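Local coordinates for protein guanine deaminase (PDB 6OHB) that catalyses the zinc-dependent hydrolytic deamination of guanine to xanthine and ammonia, the single step from guanine to xanthine in purine degradation, at residues K9-S14 / L40-G45. Sequence-based numbering, arbitrary orientation.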
ATOM      1  N   LYS A   9      -8.115  10.913  35.047  1.00 38.23           N
ATOM      2  CA  LYS A   9      -8.846  10.179  34.017  1.00 40.26           C
ATOM      3  C   LYS A   9      -8.374   8.735  34.035  1.00 33.46           C
ATOM      4  O   LYS A   9      -7.188   8.471  34.253  1.00 36.42           O
ATOM      5  CB  LYS A   9      -8.640  10.762  32.607  1.00 39.06           C
ATOM      6  CG  LYS A   9      -9.164  12.170  32.415  1.00 46.26           C
ATOM      7  CD  LYS A   9      -9.055  12.598  30.955  1.00 51.01           C
ATOM      8  CE  LYS A   9      -9.120  14.112  30.820  1.00 53.06           C
ATOM      9  NZ  LYS A   9      -9.209  14.546  29.401  1.00 56.47           N
ATOM     10  N   ALA A  10      -9.299   7.806  33.790  1.00 30.81           N
ATOM     11  CA  ALA A  10      -9.019   6.375  33.811  1.00 34.21           C
ATOM     12  C   ALA A  10      -9.349   5.759  32.459  1.00 33.86           C
ATOM     13  O   ALA A  10     -10.465   5.923  31.955  1.00 35.76           O
ATOM     14  CB  ALA A  10      -9.821   5.676  34.912  1.00 41.36           C
ATOM     15  N   VAL A  11      -8.391   5.031  31.890  1.00 31.32           N
ATOM     16  CA  VAL A  11      -8.542   4.386  30.591  1.00 30.20           C
ATOM     17  C   VAL A  11      -8.215   2.908  30.759  1.00 34.82           C
ATOM     18  O   VAL A  11      -7.109   2.558  31.183  1.00 36.04           O
ATOM     19  CB  VAL A  11      -7.633   5.018  29.522  1.00 36.57           C
ATOM     20  CG1 VAL A  11      -7.694   4.213  28.238  1.00 29.66           C
ATOM     21  CG2 VAL A  11      -8.021   6.475  29.270  1.00 31.93           C
ATOM     22  N   ARG A  12      -9.157   2.043  30.408  1.00 34.09           N
ATOM     23  CA  ARG A  12      -8.987   0.607  30.563  1.00 39.21           C
ATOM     24  C   ARG A  12      -8.878  -0.076  29.202  1.00 37.03           C
ATOM     25  O   ARG A  12      -9.543   0.325  28.241  1.00 37.74           O
ATOM     26  CB  ARG A  12     -10.158   0.021  31.354  1.00 36.60           C
ATOM     27  CG  ARG A  12      -9.980  -1.434  31.695  1.00 45.86           C
ATOM     28  CD  ARG A  12     -11.169  -1.983  32.450  1.00 39.92           C
ATOM     29  NE  ARG A  12     -10.958  -3.386  32.774  1.00 41.06           N
ATOM     30  CZ  ARG A  12     -11.792  -4.111  33.506  1.00 46.44           C
ATOM     31  NH1 ARG A  12     -12.897  -3.556  33.994  1.00 43.32           N
ATOM     32  NH2 ARG A  12     -11.521  -5.386  33.754  1.00 42.84           N
ATOM     33  N   GLY A  13      -8.051  -1.111  29.121  1.00 34.79           N
ATOM     34  CA  GLY A  13      -8.034  -1.909  27.905  1.00 32.85           C
ATOM     35  C   GLY A  13      -6.735  -2.684  27.783  1.00 34.65           C
ATOM     36  O   GLY A  13      -6.034  -2.899  28.762  1.00 34.62           O
ATOM     37  N   SER A  14      -6.441  -3.094  26.556  1.00 32.87           N
ATOM     38  CA  SER A  14      -5.209  -3.794  26.236  1.00 33.53           C
ATOM     39  C   SER A  14      -4.173  -2.773  25.784  1.00 35.84           C
ATOM     40  O   SER A  14      -4.495  -1.865  25.023  1.00 40.35           O
ATOM     41  CB  SER A  14      -5.458  -4.830  25.145  1.00 38.68           C
ATOM     42  OG  SER A  14      -5.854  -6.063  25.710  1.00 35.54           O
ATOM     43  N   LEU A  40      -4.650   2.769  32.651  1.00 39.79           N
ATOM     44  CA  LEU A  40      -3.845   3.964  32.444  1.00 34.76           C
ATOM     45  C   LEU A  40      -4.548   5.116  33.141  1.00 35.92           C
ATOM     46  O   LEU A  40      -5.676   5.468  32.779  1.00 33.88           O
ATOM     47  CB  LEU A  40      -3.675   4.261  30.952  1.00 29.77           C
ATOM     48  CG  LEU A  40      -3.084   5.635  30.627  1.00 34.97           C
ATOM     49  CD1 LEU A  40      -1.617   5.689  31.028  1.00 34.56           C
ATOM     50  CD2 LEU A  40      -3.260   5.973  29.150  1.00 32.60           C
ATOM     51  N   LEU A  41      -3.897   5.680  34.151  1.00 37.13           N
ATOM     52  CA  LEU A  41      -4.397   6.832  34.881  1.00 36.88           C
ATOM     53  C   LEU A  41      -3.618   8.065  34.450  1.00 34.73           C
ATOM     54  O   LEU A  41      -2.378   8.058  34.465  1.00 34.08           O
ATOM     55  CB  LEU A  41      -4.263   6.630  36.392  1.00 36.91           C
ATOM     56  CG  LEU A  41      -5.220   5.620  37.016  1.00 45.03           C
ATOM     57  CD1 LEU A  41      -4.880   5.424  38.482  1.00 44.54           C
ATOM     58  CD2 LEU A  41      -6.659   6.082  36.842  1.00 39.63           C
ATOM     59  N   ILE A  42      -4.361   9.123  34.132  1.00 35.50           N
ATOM     60  CA  ILE A  42      -3.859  10.345  33.524  1.00 38.64           C
ATOM     61  C   ILE A  42      -4.160  11.507  34.456  1.00 37.22           C
ATOM     62  O   ILE A  42      -5.286  11.637  34.951  1.00 36.27           O
ATOM     63  CB  ILE A  42      -4.526  10.587  32.151  1.00 34.77           C
ATOM     64  CG1 ILE A  42      -4.262   9.419  31.206  1.00 32.56           C
ATOM     65  CG2 ILE A  42      -4.092  11.919  31.550  1.00 31.78           C
ATOM     66  CD1 ILE A  42      -5.102   9.490  29.946  1.00 33.49           C
ATOM     67  N   LYS A  43      -3.166  12.367  34.663  1.00 36.71           N
ATOM     68  CA  LYS A  43      -3.337  13.576  35.458  1.00 43.79           C
ATOM     69  C   LYS A  43      -2.437  14.661  34.893  1.00 39.33           C
ATOM     70  O   LYS A  43      -1.245  14.422  34.671  1.00 39.44           O
ATOM     71  CB  LYS A  43      -3.002  13.327  36.937  1.00 47.36           C
ATOM     72  CG  LYS A  43      -3.240  14.540  37.830  1.00 51.77           C
ATOM     73  CD  LYS A  43      -2.396  14.495  39.097  1.00 55.88           C
ATOM     74  CE  LYS A  43      -3.253  14.255  40.333  1.00 62.41           C
ATOM     75  NZ  LYS A  43      -2.526  14.600  41.587  1.00 66.68           N
ATOM     76  N   GLN A  44      -3.006  15.846  34.669  1.00 35.66           N
ATOM     77  CA  GLN A  44      -2.270  16.989  34.133  1.00 44.36           C
ATOM     78  C   GLN A  44      -1.538  16.614  32.848  1.00 43.97           C
ATOM     79  O   GLN A  44      -0.351  16.900  32.671  1.00 40.27           O
ATOM     80  CB  GLN A  44      -1.296  17.555  35.165  1.00 49.28           C
ATOM     81  CG  GLN A  44      -1.968  18.195  36.362  1.00 61.99           C
ATOM     82  CD  GLN A  44      -0.969  18.745  37.355  1.00 69.83           C
ATOM     83  OE1 GLN A  44      -0.796  18.198  38.444  1.00 66.34           O
ATOM     84  NE2 GLN A  44      -0.305  19.836  36.985  1.00 69.87           N
ATOM     85  N   GLY A  45      -2.260  15.939  31.956  1.00 38.59           N
ATOM     86  CA  GLY A  45      -1.728  15.574  30.663  1.00 38.86           C
ATOM     87  C   GLY A  45      -0.609  14.559  30.675  1.00 40.64           C
ATOM     88  O   GLY A  45       0.018  14.342  29.632  1.00 42.18           O
TER
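Strands 8-12 and 38-43 run antiparallel, and four backbone hydrogen bonds join them in two reciprocal pairs, Lys9 with Ile42 and Val11 with Leu40. Each donor lies in the plane of the carbonyl it meets; Ile42 N reaches Lys9 O at 2.9 Å with an angle of 160° at the hydrogen. The same Lys9 O also takes a CA-H contact from Leu41 CA at 3.3 Å, so this carbonyl takes one true hydrogen bond and a weaker CA-H contact beside it. Ala10 and Leu41 form the non-hydrogen-bonded pair between these rungs. On the face bearing Val11, Leu40 and Ile42 the packing is apolar and buried: Val11 CG2, beside its backbone N, approaches Ile42 CD1 diagonally at 4.3 Å, and Phe388 of strand 388-391 touches all three side chains. The pair forms the middle of a mixed four-stranded sheet, flanked by strands 46-50 and 67-70, in the small beta domain that accompanies the TIM barrel in this amidohydrolase, far from the zinc site. Lys9 meets its cross-strand partner through its base, CB lying 4.1 Å from Ile42 CB; the extended chain then leads away and NZ bonds to Gly432 O. Across the sheet the fit between the strands is sparser, Leu41 CD2 lying against Ala10 CB at 3.7 Å. On that side the partly exposed Arg12 reaches past the pairing to a salt bridge with Asp37 and a cation-pi contact with Trp53.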